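Local coordinates for protein collagen alpha-1(XV) chain (Homo sapiens, PDB 3N3F) that forms a compact trimerization domain that probably brings three collagen alpha chains together for triple-helix assembly in the extracellular matrix, at residues L2-S7 and T23-R28; V19-F24 and R36-W41. All coordinates share one frame; numbering follows the deposited sequence.

Contact 1. Residues L2-S7 and T23-R28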
loop_
_atom_site.group_PDB
_atom_site.type_symbol
_atom_site.label_atom_id
_atom_site.label_comp_id
_atom_site.label_asym_id
_atom_site.label_seq_id
_atom_site.Cartn_x
_atom_site.Cartn_y
_atom_site.Cartn_z
ATOM N N LEU A 2 -9.426 -0.864 5.085
ATOM C CA LEU A 2 -9.022 -1.014 3.694
ATOM C C LEU A 2 -8.471 0.278 3.082
ATOM O O LEU A 2 -7.309 0.635 3.296
ATOM C CB LEU A 2 -10.206 -1.526 2.866
ATOM C CG LEU A 2 -11.599 -1.425 3.502
ATOM C CD1 LEU A 2 -11.926 0.024 3.829
ATOM C CD2 LEU A 2 -12.634 -2.009 2.552
ATOM N N VAL A 3 -9.303 0.973 2.315
ATOM C CA VAL A 3 -8.882 2.210 1.675
ATOM C C VAL A 3 -10.003 3.235 1.589
ATOM O O VAL A 3 -11.149 2.908 1.278
ATOM C CB VAL A 3 -8.330 1.939 0.250
ATOM C CG1 VAL A 3 -9.293 1.059 -0.520
ATOM C CG2 VAL A 3 -8.111 3.252 -0.493
ATOM N N THR A 4 -9.661 4.481 1.888
ATOM C CA THR A 4 -10.618 5.576 1.824
ATOM C C THR A 4 -9.902 6.742 1.158
ATOM O O THR A 4 -8.753 6.598 0.738
ATOM C CB THR A 4 -11.112 5.982 3.229
ATOM O OG1 THR A 4 -12.094 7.017 3.103
ATOM C CG2 THR A 4 -9.956 6.476 4.091
ATOM N N ALA A 5 -10.562 7.893 1.064
ATOM C CA ALA A 5 -9.946 9.042 0.412
ATOM C C ALA A 5 -10.421 10.401 0.913
ATOM O O ALA A 5 -11.443 10.516 1.583
ATOM C CB ALA A 5 -10.171 8.949 -1.093
ATOM N N PHE A 6 -9.649 11.427 0.572
ATOM C CA PHE A 6 -9.961 12.805 0.931
ATOM C C PHE A 6 -9.597 13.642 -0.288
ATOM O O PHE A 6 -8.817 13.203 -1.130
ATOM C CB PHE A 6 -9.129 13.255 2.136
ATOM C CG PHE A 6 -9.483 12.548 3.417
ATOM C CD1 PHE A 6 -10.580 12.952 4.173
ATOM C CD2 PHE A 6 -8.729 11.461 3.857
ATOM C CE1 PHE A 6 -10.921 12.281 5.349
ATOM C CE2 PHE A 6 -9.062 10.785 5.028
ATOM C CZ PHE A 6 -10.162 11.196 5.777
ATOM N N SER A 7 -10.161 14.839 -0.392
ATOM C CA SER A 7 -9.850 15.699 -1.523
ATOM C C SER A 7 -8.364 16.019 -1.505
ATOM O O SER A 7 -7.676 15.894 -2.519
ATOM C CB SER A 7 -10.656 16.999 -1.453
ATOM O OG SER A 7 -12.038 16.765 -1.658
ATOM N N THR A 23 -5.258 1.877 7.932
ATOM C CA THR A 23 -6.056 2.093 6.725
ATOM C C THR A 23 -5.261 2.926 5.725
ATOM O O THR A 23 -4.459 3.771 6.115
ATOM C CB THR A 23 -7.373 2.851 7.041
ATOM O OG1 THR A 23 -8.189 2.060 7.909
ATOM C CG2 THR A 23 -8.146 3.148 5.766
ATOM N N PHE A 24 -5.477 2.677 4.438
ATOM C CA PHE A 24 -4.797 3.426 3.388
ATOM C C PHE A 24 -5.631 4.647 3.008
ATOM O O PHE A 24 -6.853 4.562 2.908
ATOM C CB PHE A 24 -4.568 2.533 2.171
ATOM C CG PHE A 24 -3.438 1.559 2.346
ATOM C CD1 PHE A 24 -2.122 1.965 2.166
ATOM C CD2 PHE A 24 -3.690 0.241 2.713
ATOM C CE1 PHE A 24 -1.062 1.071 2.347
ATOM C CE2 PHE A 24 -2.641 -0.661 2.898
ATOM C CZ PHE A 24 -1.326 -0.241 2.714
ATOM N N ILE A 25 -4.961 5.779 2.799
ATOM C CA ILE A 25 -5.642 7.027 2.460
ATOM C C ILE A 25 -5.187 7.618 1.128
ATOM O O ILE A 25 -4.025 7.967 0.952
ATOM C CB ILE A 25 -5.416 8.091 3.557
ATOM C CG1 ILE A 25 -5.878 7.552 4.913
ATOM C CG2 ILE A 25 -6.169 9.371 3.198
ATOM C CD1 ILE A 25 -5.628 8.508 6.065
ATOM N N TYR A 26 -6.123 7.745 0.199
ATOM C CA TYR A 26 -5.839 8.294 -1.120
ATOM C C TYR A 26 -6.222 9.765 -1.165
ATOM O O TYR A 26 -7.300 10.145 -0.712
ATOM C CB TYR A 26 -6.632 7.516 -2.174
ATOM C CG TYR A 26 -6.495 7.996 -3.607
ATOM C CD1 TYR A 26 -5.246 8.103 -4.216
ATOM C CD2 TYR A 26 -7.628 8.236 -4.387
ATOM C CE1 TYR A 26 -5.128 8.421 -5.569
ATOM C CE2 TYR A 26 -7.521 8.555 -5.741
ATOM C CZ TYR A 26 -6.267 8.640 -6.325
ATOM O OH TYR A 26 -6.156 8.905 -7.668
ATOM N N LEU A 27 -5.330 10.599 -1.686
ATOM C CA LEU A 27 -5.623 12.021 -1.812
ATOM C C LEU A 27 -5.934 12.258 -3.283
ATOM O O LEU A 27 -5.042 12.224 -4.131
ATOM C CB LEU A 27 -4.428 12.867 -1.364
ATOM C CG LEU A 27 -3.975 12.643 0.084
ATOM C CD1 LEU A 27 -2.974 13.721 0.465
ATOM C CD2 LEU A 27 -5.176 12.694 1.029
ATOM N N ARG A 28 -7.213 12.476 -3.575
ATOM C CA ARG A 28 -7.681 12.675 -4.941
ATOM C C ARG A 28 -6.965 13.771 -5.720
ATOM O O ARG A 28 -6.540 13.553 -6.853
ATOM C CB ARG A 28 -9.195 12.941 -4.945
ATOM C CG ARG A 28 -10.033 11.790 -4.380
ATOM C CD ARG A 28 -11.515 11.964 -4.687
ATOM N NE ARG A 28 -12.074 13.184 -4.107
ATOM C CZ ARG A 28 -12.581 13.278 -2.879
ATOM N NH1 ARG A 28 -12.612 12.221 -2.078
ATOM N NH2 ARG A 28 -13.052 14.441 -2.450
#

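Contact 2. Residues V19-F24 and R36-W41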
loop_
_atom_site.group_PDB
_atom_site.type_symbol
_atom_site.label_atom_id
_atom_site.label_comp_id
_atom_site.label_asym_id
_atom_site.label_seq_id
_atom_site.Cartn_x
_atom_site.Cartn_y
_atom_site.Cartn_z
ATOM N N VAL A 19 -10.723 7.786 10.393
ATOM C CA VAL A 19 -9.935 6.727 9.774
ATOM C C VAL A 19 -9.279 5.839 10.820
ATOM O O VAL A 19 -8.556 6.325 11.688
ATOM C CB VAL A 19 -8.827 7.305 8.870
ATOM C CG1 VAL A 19 -8.166 6.181 8.081
ATOM C CG2 VAL A 19 -9.405 8.359 7.932
ATOM N N ILE A 20 -9.526 4.536 10.725
ATOM C CA ILE A 20 -8.953 3.585 11.669
ATOM C C ILE A 20 -7.493 3.311 11.337
ATOM O O ILE A 20 -7.110 3.245 10.171
ATOM C CB ILE A 20 -9.712 2.233 11.653
ATOM C CG1 ILE A 20 -11.185 2.447 12.013
ATOM C CG2 ILE A 20 -9.071 1.263 12.647
ATOM C CD1 ILE A 20 -11.408 2.925 13.430
ATOM N N GLU A 21 -6.682 3.165 12.375
ATOM C CA GLU A 21 -5.268 2.871 12.211
ATOM C C GLU A 21 -5.114 1.676 11.268
ATOM O O GLU A 21 -5.919 0.747 11.299
ATOM C CB GLU A 21 -4.665 2.566 13.588
ATOM C CG GLU A 21 -3.385 1.753 13.593
ATOM C CD GLU A 21 -2.810 1.605 14.995
ATOM O OE1 GLU A 21 -3.594 1.396 15.945
ATOM O OE2 GLU A 21 -1.576 1.692 15.148
ATOM N N GLY A 22 -4.094 1.714 10.417
ATOM C CA GLY A 22 -3.869 0.621 9.485
ATOM C C GLY A 22 -4.674 0.709 8.199
ATOM O O GLY A 22 -4.766 -0.270 7.460
ATOM N N THR A 23 -5.258 1.877 7.932
ATOM C CA THR A 23 -6.056 2.093 6.725
ATOM C C THR A 23 -5.261 2.926 5.725
ATOM O O THR A 23 -4.459 3.771 6.115
ATOM C CB THR A 23 -7.373 2.851 7.041
ATOM O OG1 THR A 23 -8.189 2.060 7.909
ATOM C CG2 THR A 23 -8.146 3.148 5.766
ATOM N N PHE A 24 -5.477 2.677 4.438
ATOM C CA PHE A 24 -4.797 3.426 3.388
ATOM C C PHE A 24 -5.631 4.647 3.008
ATOM O O PHE A 24 -6.853 4.562 2.908
ATOM C CB PHE A 24 -4.568 2.533 2.171
ATOM C CG PHE A 24 -3.438 1.559 2.346
ATOM C CD1 PHE A 24 -2.122 1.965 2.166
ATOM C CD2 PHE A 24 -3.690 0.241 2.713
ATOM C CE1 PHE A 24 -1.062 1.071 2.347
ATOM C CE2 PHE A 24 -2.641 -0.661 2.898
ATOM C CZ PHE A 24 -1.326 -0.241 2.714
ATOM N N ARG A 36 -2.898 5.544 7.708
ATOM C CA ARG A 36 -3.290 5.983 9.034
ATOM C C ARG A 36 -2.605 5.038 10.025
ATOM O O ARG A 36 -2.806 3.826 9.971
ATOM C CB ARG A 36 -4.810 5.874 9.176
ATOM C CG ARG A 36 -5.486 7.061 9.828
ATOM C CD ARG A 36 -4.863 7.377 11.150
ATOM N NE ARG A 36 -5.776 8.059 12.055
ATOM C CZ ARG A 36 -5.468 8.340 13.315
ATOM N NH1 ARG A 36 -4.278 7.996 13.784
ATOM N NH2 ARG A 36 -6.345 8.941 14.107
ATOM N N VAL A 37 -1.779 5.582 10.910
ATOM C CA VAL A 37 -1.099 4.748 11.895
ATOM C C VAL A 37 -1.332 5.279 13.300
ATOM O O VAL A 37 -2.106 6.209 13.506
ATOM C CB VAL A 37 0.424 4.681 11.645
ATOM C CG1 VAL A 37 0.695 4.133 10.256
ATOM C CG2 VAL A 37 1.046 6.052 11.816
ATOM N N ARG A 38 -0.660 4.677 14.269
ATOM C CA ARG A 38 -0.801 5.104 15.650
ATOM C C ARG A 38 -0.274 6.527 15.829
ATOM O O ARG A 38 0.895 6.809 15.554
ATOM C CB ARG A 38 -0.039 4.145 16.565
ATOM C CG ARG A 38 -0.104 4.479 18.043
ATOM C CD ARG A 38 0.728 3.478 18.828
ATOM N NE ARG A 38 2.105 3.437 18.343
ATOM C CZ ARG A 38 2.980 2.483 18.644
ATOM N NH1 ARG A 38 2.627 1.476 19.433
ATOM N NH2 ARG A 38 4.212 2.534 18.154
ATOM N N ASP A 39 -1.158 7.413 16.281
ATOM C CA ASP A 39 -0.839 8.815 16.535
ATOM C C ASP A 39 -0.579 9.680 15.309
ATOM O O ASP A 39 0.052 10.732 15.411
ATOM C CB ASP A 39 0.350 8.917 17.494
ATOM C CG ASP A 39 0.122 8.152 18.783
ATOM O OD1 ASP A 39 -0.955 8.319 19.393
ATOM O OD2 ASP A 39 1.021 7.388 19.189
ATOM N N GLY A 40 -1.065 9.253 14.150
ATOM C CA GLY A 40 -0.864 10.061 12.964
ATOM C C GLY A 40 -0.982 9.325 11.649
ATOM O O GLY A 40 -1.785 8.408 11.501
ATOM N N TRP A 41 -0.171 9.754 10.690
ATOM C CA TRP A 41 -0.144 9.167 9.363
ATOM C C TRP A 41 1.304 9.084 8.911
ATOM O O TRP A 41 2.196 9.693 9.505
ATOM C CB TRP A 41 -0.887 10.050 8.353
ATOM C CG TRP A 41 -2.265 10.491 8.739
ATOM C CD1 TRP A 41 -3.448 9.968 8.299
ATOM C CD2 TRP A 41 -2.605 11.592 9.588
ATOM N NE1 TRP A 41 -4.503 10.682 8.814
ATOM C CE2 TRP A 41 -4.013 11.685 9.609
ATOM C CE3 TRP A 41 -1.853 12.516 10.331
ATOM C CZ2 TRP A 41 -4.690 12.665 10.347
ATOM C CZ3 TRP A 41 -2.528 13.491 11.064
ATOM C CH2 TRP A 41 -3.931 13.557 11.065
#

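Contact 1. Residues L2-S7 and T23-R28
Parallel pairing of L2-S7 with T23-R28 joins the first and last strands of a beta-alpha-beta unit, with V3 beside F24, T4 beside I25, A5 beside Y26 and F6 beside L27. The two short strands twist by 33° and are laced by five backbone hydrogen bonds. F24 N gives to L2 O at 3.0 Å, F24 O takes T4 N, and Y26 N reaches T4 O at 2.9 Å; Y26 O then accepts F6 N, and F6 O closes the series with R28 N at 3.0 Å.

On the face that carries T4, F6, I25 and L27, the I25 methyl CG2, anti to the backbone N, lies in the plane of the F6 ring at its edge, 3.4 Å from F6 CD2. The L27 methyl CD2 comes within 4.1 Å of F6 CB. On the opposite face A5 CB packs against Y26 CB at 4.0 Å. At the C-terminal end the R28 chain bends at chi3 (-61°). One face of its guanidinium lies over S7 N and the F6 carbonyl carbon, both offset toward the rim.

F6, I25 and L27 face helix 9-13, the crossover between the strands, where F6 and I25 both touch M12. Strand 32-37 flanks strand 23-27 on its other edge, and from the V3-A5 face the Y26 hydroxyl bonds E21 of the second subunit.

Contact 2. Residues V19-F24 and R36-W41
The carbonyl oxygen of V37 is gripped by two donors, R36 NH1 at 2.8 Å and G40 N at 3.3 Å. The first bond is bent at the hydrogen (134°), though the oxygen lies near the guanidinium plane. To bring its head there the R36 side chain crosses V19: V19 CG1 packs on R36 CB at 3.5 Å, V19 CB on R36 CG at the same distance, and the bend at chi2 (-53°) carries CD past V19 O. R36 NH2 also bonds A16 O, so the two ends of the guanidinium tie separate parts of the backbone. An alanine here, without the guanidinium, would probably open a gap beside V19 CB and leave A16 O without this donor and V37 O with G40 N alone of the two.

Here strands 23-27 and 32-37, the arms of a beta hairpin, meet at their open end, R36 N giving to T23 O at 2.8 Å, and G22 N to R36 O. Two type II turns abut, I20 to T23 and V37 to G40; T23 OG1 braces the first by donating to I20 O at 2.8 Å, and G22 takes a backbone shape there that calls for glycine. E21 runs beside R38, pointing the same way, with E21 OE2 3.2 Å from R38 CB. Both polar ends find partners on the third subunit, E21 OE2 on Y26 OH and R38 NH2 on D29 O, each of that subunit.

Contacts 1 and 2 have centres about 11 Å apart and share T23 and F24, since strand 23-27 pairs with strand 3-6 on one edge and with strand 32-37 on the other. Their side chains merge on the helix-facing side of the sheet: I25 CD1 lies 3.4 Å from W41 CD1 and 4.0 Å from R36 CG, while F6 CZ reaches V19 CG2 at 3.6 Å. The trimer joins them again between chains, because E21 in contact 2 of one subunit bonds Y26 in contact 1 of another. F24, common to both, meets its copies in the other two subunits edge-to-face, which places the shared strand directly at the trimer interface.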